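Local structure of separin (Saccharomyces cerevisiae, 5U1T) at residues A[509-513]-A[514-518]; A[749-753]-A[754-758]; A[1575-1578]-A[1579-1582]. The protein is the caspase-like cysteine protease that cleaves the MCD1/SCC1 subunit of cohesin at the onset of anaphase and so lets the chromosomes segregate. One frame throughout, in Å; residues are numbered along the deposited sequence.

Contact 1 of 3, residues A[509-513]-A[514-518]; sequences GNSSI and ENIPS
In the loop that joins helix 501-509 to helix 523-533, in the helical part of the chain, I516 folds back on I513 and S511 to close a bend. Its CD1 methyl does most of the touching. I516 CD1 lies 3.5 Å from I513 O and 3.8 Å from S511 OG, while its approach to I513 CB is looser, at 4.5 Å. A branched aliphatic residue suits this place because CD1 turns into the bend while the side chain as a whole also packs on F493, W521, Y508 and F529. The side chain of I513 takes a different course, packing on F485, I490 and Y508.

S511 is the polar counterpart. Its OG stands between its own backbone N and carbonyl carbon (chi1 84°), where S511 OG receives a weak hydrogen bond from I513 N at 3.4 Å (N-H...O angle 153°). The same hydroxyl gives its own proton to Y508 O at the end of the preceding helix. Serine suits this buried place because a small hydroxyl can accept from I513 N and donate to Y508 O. R533 of helix 523-533 reaches the bend, its NH2 hydrogen-bonded to both S511 O and I513 O, so one guanidinium nitrogen serves two loop carbonyls. E514, whose extended side chain is exposed, marks the turn of the bend. Beyond it P517, with its ring fixing phi, sits at the centre of an inverse gamma turn, closed by a weak hydrogen bond from S518 N to I516 O at 2.9 Å.

Contact 2 of 3, residues A[749-753]-A[754-758]; sequences LNIKA and GNVIS
The side chains of N750 and N755 cross obliquely, with their amide planes 28° apart, and the N750 amide offers one face to the incoming segment. S758 OG stands almost straight above that face, 3.3 Å from N750 CG, and N755 CB lies over the same side, 4.0 Å from that carbon. Seated above the plane, the S758 hydroxyl makes a contact with the N750 amide and not a hydrogen bond. The N750 amide nitrogen instead reaches D762 OD2 of helix 756-775 in a weak hydrogen bond, which may help to fix the rotation of the group, and L700 and Q704 of helix 700-714 pack against the side chain. With an alanine at this place the amide is gone, and D762 would probably lose a partner while a gap opened beneath S758 and N755.

Beneath these side chains the backbone forms a Schellman motif that ends helix 729-752. N755 N bonds to N750 O at 2.8 Å, and G754 N to I751 O at 3.2 Å; both donors sit above the plane of the carbonyl they meet, the second far more steeply. G754 is the C-prime residue, with phi at 61°, a value glycine adopts readily because it has no CB to crowd the preceding A753 O. The turn brings helix 756-775 in at once, with N755 in the N-cap position although its side chain makes no capping bond.

The turn also has an apolar contact. With I751 CG1 anti to the backbone N (chi1 -162°), chi2 near 67° turns CD1 towards V756, and I751 CD1 rests 3.6 Å from V756 CG2. I802 of helix 782-805 touches both residues, and F1083 adds to the packing of V756.

Contact 3 of 3, residues A[1575-1578]-A[1579-1582]; sequences CHLR and YLNG
The carbonyl oxygen of L1577 receives the backbone N-H of G1582 in a hydrogen bond of 3.3 Å, fairly straight (161° at the hydrogen) and in the carbonyl plane. Spanning O of one residue and N of the fifth after it, this bond closes a pi-turn. N1581 lies against the start of the turn: its CB is 3.6 Å from L1577 O, and N1581 ND2 comes 4.0 Å from L1577 CB. The asparagine suits the place because its short amide is held at both ends, OD1 by T1533 N and ND2 by a weak bond to D1536 OD2.

Glycine serves at 1582 because a CB would be directed into the turn, against R1578 O; with only hydrogens, G1582 CA comes within 3.3 Å of that oxygen in a CA-H...O contact. C1575 SG, set beside its backbone N (chi1 -64°), is directed to this small residue and lies 3.9 Å from G1582 CA; the cysteine side chain also packs on D1536 and F1540.

L1577 and L1580 lie side by side, pointing the same way, CD1 to CD1 at 4.2 Å, and both touch R1219 of helix 1209-1237. Y1579 CG lies 3.6 Å from R1578 C, the ring meeting it obliquely, and the Y1579 hydroxyl bonds weakly to Q1227. D1223 OD1 accepts the backbone N-H groups of Y1579 and L1580, tying the turn to the same helix.

The N1581 side chain is about 7 Å from that of C1497, the probable catalytic cysteine, as inferred from relatives, so this turn, leading into the antiparallel edge strand 1585-1589 of the six-stranded sheet, belongs to the neighbourhood of the active site of a C50, clan CD peptidase.

How the contacts relate
All three are local bends between neighbouring stretches of chain, and they lie far apart, with about 78 Å between the centres of contacts 1 and 3. Contacts 1 and 2 both connect consecutive helices, but contact 1 does so through an irregular loop, with aliphatic and hydroxyl side chains, whereas contact 2 is an abrupt helix end in which backbone bonds, amides and a glycine dominate. Each is only partly buried, and both lie far from the probable active-site cysteine. Contact 3 is the buried one: it joins a helix to an edge strand in the catalytic part, and its buried polar groups find partners on surrounding residues, among them aspartates.

Contact 1 of 3, residues A[509-513]-A[514-518]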
loop_
_atom_site.group_PDB
_atom_site.type_symbol
_atom_site.label_atom_id
_atom_site.label_comp_id
_atom_site.label_asym_id
_atom_site.label_seq_id
_atom_site.Cartn_x
_atom_site.Cartn_y
_atom_site.Cartn_z
ATOM N N GLY A 509 19.456 -15.218 14.495
ATOM C CA GLY A 509 18.564 -14.949 13.390
ATOM C C GLY A 509 17.829 -13.634 13.599
ATOM O O GLY A 509 17.678 -12.855 12.664
ATOM N N ASN A 510 17.392 -13.388 14.834
ATOM C CA ASN A 510 16.685 -12.161 15.186
ATOM C C ASN A 510 17.600 -10.967 15.394
ATOM O O ASN A 510 17.125 -9.851 15.549
ATOM C CB ASN A 510 15.856 -12.363 16.451
ATOM C CG ASN A 510 14.506 -12.985 16.168
ATOM O OD1 ASN A 510 14.333 -14.206 16.227
ATOM N ND2 ASN A 510 13.533 -12.144 15.846
ATOM N N SER A 511 18.906 -11.197 15.398
ATOM C CA SER A 511 19.846 -10.115 15.657
ATOM C C SER A 511 20.286 -9.425 14.367
ATOM O O SER A 511 20.088 -9.935 13.264
ATOM C CB SER A 511 21.081 -10.628 16.416
ATOM O OG SER A 511 22.047 -11.186 15.534
ATOM N N SER A 512 20.905 -8.260 14.523
ATOM C CA SER A 512 21.437 -7.517 13.387
ATOM C C SER A 512 22.956 -7.594 13.365
ATOM O O SER A 512 23.599 -6.849 12.633
ATOM C CB SER A 512 21.001 -6.054 13.442
ATOM O OG SER A 512 21.653 -5.376 14.514
ATOM N N ILE A 513 23.521 -8.479 14.177
ATOM C CA ILE A 513 24.966 -8.644 14.244
ATOM C C ILE A 513 25.472 -9.154 12.907
ATOM O O ILE A 513 24.872 -10.036 12.316
ATOM C CB ILE A 513 25.372 -9.603 15.382
ATOM C CG1 ILE A 513 24.863 -9.048 16.722
ATOM C CG2 ILE A 513 26.877 -9.813 15.386
ATOM C CD1 ILE A 513 25.166 -9.919 17.927
ATOM N N GLU A 514 26.577 -8.585 12.438
ATOM C CA GLU A 514 27.028 -8.769 11.063
ATOM C C GLU A 514 27.445 -10.196 10.683
ATOM O O GLU A 514 26.741 -10.857 9.898
ATOM C CB GLU A 514 28.191 -7.813 10.773
ATOM C CG GLU A 514 27.793 -6.325 10.770
ATOM C CD GLU A 514 28.990 -5.367 10.549
ATOM O OE1 GLU A 514 30.168 -5.842 10.588
ATOM O OE2 GLU A 514 28.743 -4.141 10.335
ATOM N N ASN A 515 28.582 -10.666 11.202
ATOM C CA ASN A 515 29.147 -11.945 10.751
ATOM C C ASN A 515 28.910 -13.122 11.686
ATOM O O ASN A 515 29.783 -13.511 12.458
ATOM C CB ASN A 515 30.652 -11.817 10.520
ATOM C CG ASN A 515 30.992 -10.734 9.517
ATOM O OD1 ASN A 515 31.713 -9.788 9.841
ATOM N ND2 ASN A 515 30.477 -10.863 8.294
ATOM N N ILE A 516 27.731 -13.707 11.588
ATOM C CA ILE A 516 27.434 -14.921 12.312
ATOM C C ILE A 516 27.955 -16.128 11.533
ATOM O O ILE A 516 27.751 -16.213 10.331
ATOM C CB ILE A 516 25.936 -15.026 12.560
ATOM C CG1 ILE A 516 25.523 -13.919 13.520
ATOM C CG2 ILE A 516 25.588 -16.374 13.129
ATOM C CD1 ILE A 516 24.208 -13.321 13.184
ATOM N N PRO A 517 28.671 -17.047 12.213
ATOM C CA PRO A 517 29.172 -18.251 11.533
ATOM C C PRO A 517 28.090 -19.317 11.342
ATOM O O PRO A 517 28.226 -20.431 11.849
ATOM C CB PRO A 517 30.271 -18.747 12.475
ATOM C CG PRO A 517 29.864 -18.255 13.812
ATOM C CD PRO A 517 29.171 -16.941 13.596
ATOM N N SER A 518 27.032 -18.984 10.609
ATOM C CA SER A 518 25.885 -19.877 10.502
ATOM C C SER A 518 26.222 -21.149 9.740
ATOM O O SER A 518 25.571 -22.174 9.930
ATOM C CB SER A 518 24.702 -19.161 9.837
ATOM O OG SER A 518 25.035 -18.707 8.536
#

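Contact 2 of 3, residues A[749-753]-A[754-758]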
loop_
_atom_site.group_PDB
_atom_site.type_symbol
_atom_site.label_atom_id
_atom_site.label_comp_id
_atom_site.label_asym_id
_atom_site.label_seq_id
_atom_site.Cartn_x
_atom_site.Cartn_y
_atom_site.Cartn_z
ATOM N N LEU A 749 -14.456 7.409 -4.385
ATOM C CA LEU A 749 -15.872 7.640 -4.137
ATOM C C LEU A 749 -16.328 8.999 -4.636
ATOM O O LEU A 749 -17.339 9.099 -5.343
ATOM C CB LEU A 749 -16.197 7.531 -2.655
ATOM C CG LEU A 749 -16.595 6.146 -2.182
ATOM C CD1 LEU A 749 -17.122 6.243 -0.800
ATOM C CD2 LEU A 749 -17.628 5.529 -3.089
ATOM N N ASN A 750 -15.598 10.038 -4.235
ATOM C CA ASN A 750 -15.880 11.407 -4.642
ATOM C C ASN A 750 -15.965 11.556 -6.160
ATOM O O ASN A 750 -16.908 12.150 -6.685
ATOM C CB ASN A 750 -14.813 12.345 -4.097
ATOM C CG ASN A 750 -15.206 12.968 -2.780
ATOM O OD1 ASN A 750 -16.365 13.317 -2.564
ATOM N ND2 ASN A 750 -14.236 13.115 -1.887
ATOM N N ILE A 751 -14.985 10.993 -6.860
ATOM C CA ILE A 751 -14.916 11.140 -8.302
ATOM C C ILE A 751 -15.988 10.310 -9.006
ATOM O O ILE A 751 -16.533 10.740 -10.028
ATOM C CB ILE A 751 -13.518 10.766 -8.852
ATOM C CG1 ILE A 751 -13.348 11.335 -10.255
ATOM C CG2 ILE A 751 -13.273 9.261 -8.836
ATOM C CD1 ILE A 751 -13.289 12.845 -10.268
ATOM N N LYS A 752 -16.322 9.143 -8.458
ATOM C CA LYS A 752 -17.410 8.345 -9.022
ATOM C C LYS A 752 -18.731 9.096 -8.793
ATOM O O LYS A 752 -19.724 8.846 -9.472
ATOM C CB LYS A 752 -17.434 6.916 -8.419
ATOM C CG LYS A 752 -16.318 5.976 -8.990
ATOM C CD LYS A 752 -16.433 4.495 -8.562
ATOM C CE LYS A 752 -15.487 3.589 -9.369
ATOM N NZ LYS A 752 -15.510 2.157 -8.929
ATOM N N ALA A 753 -18.718 10.053 -7.869
ATOM C CA ALA A 753 -19.904 10.845 -7.560
ATOM C C ALA A 753 -19.815 12.281 -8.096
ATOM O O ALA A 753 -20.447 13.184 -7.543
ATOM C CB ALA A 753 -20.130 10.869 -6.057
ATOM N N GLY A 754 -19.029 12.499 -9.153
ATOM C CA GLY A 754 -18.895 13.821 -9.750
ATOM C C GLY A 754 -18.337 14.931 -8.855
ATOM O O GLY A 754 -18.707 16.111 -9.021
ATOM N N ASN A 755 -17.447 14.573 -7.922
ATOM C CA ASN A 755 -16.750 15.557 -7.074
ATOM C C ASN A 755 -15.269 15.658 -7.397
ATOM O O ASN A 755 -14.417 15.234 -6.612
ATOM C CB ASN A 755 -16.911 15.214 -5.600
ATOM C CG ASN A 755 -18.282 15.510 -5.100
ATOM O OD1 ASN A 755 -19.175 15.836 -5.884
ATOM N ND2 ASN A 755 -18.475 15.405 -3.796
ATOM N N VAL A 756 -14.978 16.235 -8.551
ATOM C CA VAL A 756 -13.644 16.214 -9.100
ATOM C C VAL A 756 -12.664 16.909 -8.191
ATOM O O VAL A 756 -11.602 16.365 -7.915
ATOM C CB VAL A 756 -13.613 16.855 -10.485
ATOM C CG1 VAL A 756 -12.186 16.995 -10.979
ATOM C CG2 VAL A 756 -14.425 16.013 -11.442
ATOM N N ILE A 757 -13.027 18.089 -7.699
ATOM C CA ILE A 757 -12.098 18.885 -6.901
ATOM C C ILE A 757 -11.665 18.173 -5.628
ATOM O O ILE A 757 -10.477 17.924 -5.411
ATOM C CB ILE A 757 -12.693 20.242 -6.496
ATOM C CG1 ILE A 757 -13.130 21.030 -7.737
ATOM C CG2 ILE A 757 -11.687 21.029 -5.639
ATOM C CD1 ILE A 757 -12.024 21.215 -8.738
ATOM N N SER A 758 -12.631 17.848 -4.784
ATOM C CA SER A 758 -12.319 17.234 -3.512
ATOM C C SER A 758 -11.650 15.858 -3.729
ATOM O O SER A 758 -10.784 15.467 -2.960
ATOM C CB SER A 758 -13.584 17.140 -2.644
ATOM O OG SER A 758 -14.495 16.205 -3.175
#

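Contact 3 of 3, residues A[1575-1578]-A[1579-1582]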
loop_
_atom_site.group_PDB
_atom_site.type_symbol
_atom_site.label_atom_id
_atom_site.label_comp_id
_atom_site.label_asym_id
_atom_site.label_seq_id
_atom_site.Cartn_x
_atom_site.Cartn_y
_atom_site.Cartn_z
ATOM N N CYS A 1575 2.635 40.543 -45.726
ATOM C CA CYS A 1575 3.604 39.475 -45.643
ATOM C C CYS A 1575 3.936 38.916 -46.996
ATOM O O CYS A 1575 3.077 38.793 -47.827
ATOM C CB CYS A 1575 3.065 38.357 -44.773
ATOM S SG CYS A 1575 2.794 38.772 -43.053
ATOM N N HIS A 1576 5.190 38.574 -47.220
ATOM C CA HIS A 1576 5.583 38.003 -48.492
ATOM C C HIS A 1576 5.051 36.601 -48.601
ATOM O O HIS A 1576 4.636 36.178 -49.655
ATOM C CB HIS A 1576 7.088 37.965 -48.631
ATOM C CG HIS A 1576 7.652 39.151 -49.335
ATOM N ND1 HIS A 1576 9.004 39.375 -49.441
ATOM C CD2 HIS A 1576 7.047 40.175 -49.971
ATOM C CE1 HIS A 1576 9.207 40.486 -50.115
ATOM N NE2 HIS A 1576 8.036 40.991 -50.450
ATOM N N LEU A 1577 5.117 35.849 -47.517
ATOM C CA LEU A 1577 4.564 34.523 -47.524
ATOM C C LEU A 1577 3.208 34.769 -46.962
ATOM O O LEU A 1577 3.039 34.995 -45.793
ATOM C CB LEU A 1577 5.373 33.577 -46.675
ATOM C CG LEU A 1577 6.656 33.207 -47.396
ATOM C CD1 LEU A 1577 7.214 31.911 -46.882
ATOM C CD2 LEU A 1577 6.408 33.094 -48.876
ATOM N N ARG A 1578 2.215 34.782 -47.826
ATOM C CA ARG A 1578 0.873 35.087 -47.391
ATOM C C ARG A 1578 0.201 34.070 -46.512
ATOM O O ARG A 1578 -0.719 34.411 -45.814
ATOM C CB ARG A 1578 -0.009 35.449 -48.569
ATOM C CG ARG A 1578 0.400 36.753 -49.223
ATOM C CD ARG A 1578 -0.518 37.128 -50.367
ATOM N NE ARG A 1578 -0.077 38.342 -51.034
ATOM C CZ ARG A 1578 -0.635 38.822 -52.133
ATOM N NH1 ARG A 1578 -0.170 39.928 -52.679
ATOM N NH2 ARG A 1578 -1.656 38.193 -52.684
ATOM N N TYR A 1579 0.634 32.824 -46.542
ATOM C CA TYR A 1579 -0.005 31.853 -45.663
ATOM C C TYR A 1579 0.894 31.423 -44.506
ATOM O O TYR A 1579 0.485 31.562 -43.364
ATOM C CB TYR A 1579 -0.485 30.630 -46.462
ATOM C CG TYR A 1579 -1.481 31.026 -47.517
ATOM C CD1 TYR A 1579 -1.052 31.458 -48.762
ATOM C CD2 TYR A 1579 -2.848 31.037 -47.251
ATOM C CE1 TYR A 1579 -1.945 31.864 -49.713
ATOM C CE2 TYR A 1579 -3.755 31.436 -48.207
ATOM C CZ TYR A 1579 -3.297 31.840 -49.441
ATOM O OH TYR A 1579 -4.173 32.240 -50.430
ATOM N N LEU A 1580 2.096 30.912 -44.780
ATOM C CA LEU A 1580 2.987 30.467 -43.694
ATOM C C LEU A 1580 3.169 31.539 -42.611
ATOM O O LEU A 1580 3.256 31.218 -41.431
ATOM C CB LEU A 1580 4.364 30.046 -44.225
ATOM C CG LEU A 1580 4.543 28.674 -44.884
ATOM C CD1 LEU A 1580 6.017 28.342 -45.037
ATOM C CD2 LEU A 1580 3.804 27.558 -44.140
ATOM N N ASN A 1581 3.199 32.809 -43.021
ATOM C CA ASN A 1581 3.292 33.910 -42.069
ATOM C C ASN A 1581 1.975 34.671 -41.887
ATOM O O ASN A 1581 1.516 34.848 -40.750
ATOM C CB ASN A 1581 4.404 34.868 -42.494
ATOM C CG ASN A 1581 5.779 34.384 -42.066
ATOM O OD1 ASN A 1581 5.969 33.964 -40.929
ATOM N ND2 ASN A 1581 6.738 34.433 -42.982
ATOM N N GLY A 1582 1.365 35.094 -43.000
ATOM C CA GLY A 1582 0.131 35.876 -42.984
ATOM C C GLY A 1582 -1.126 35.219 -42.404
ATOM O O GLY A 1582 -2.032 35.918 -41.938
#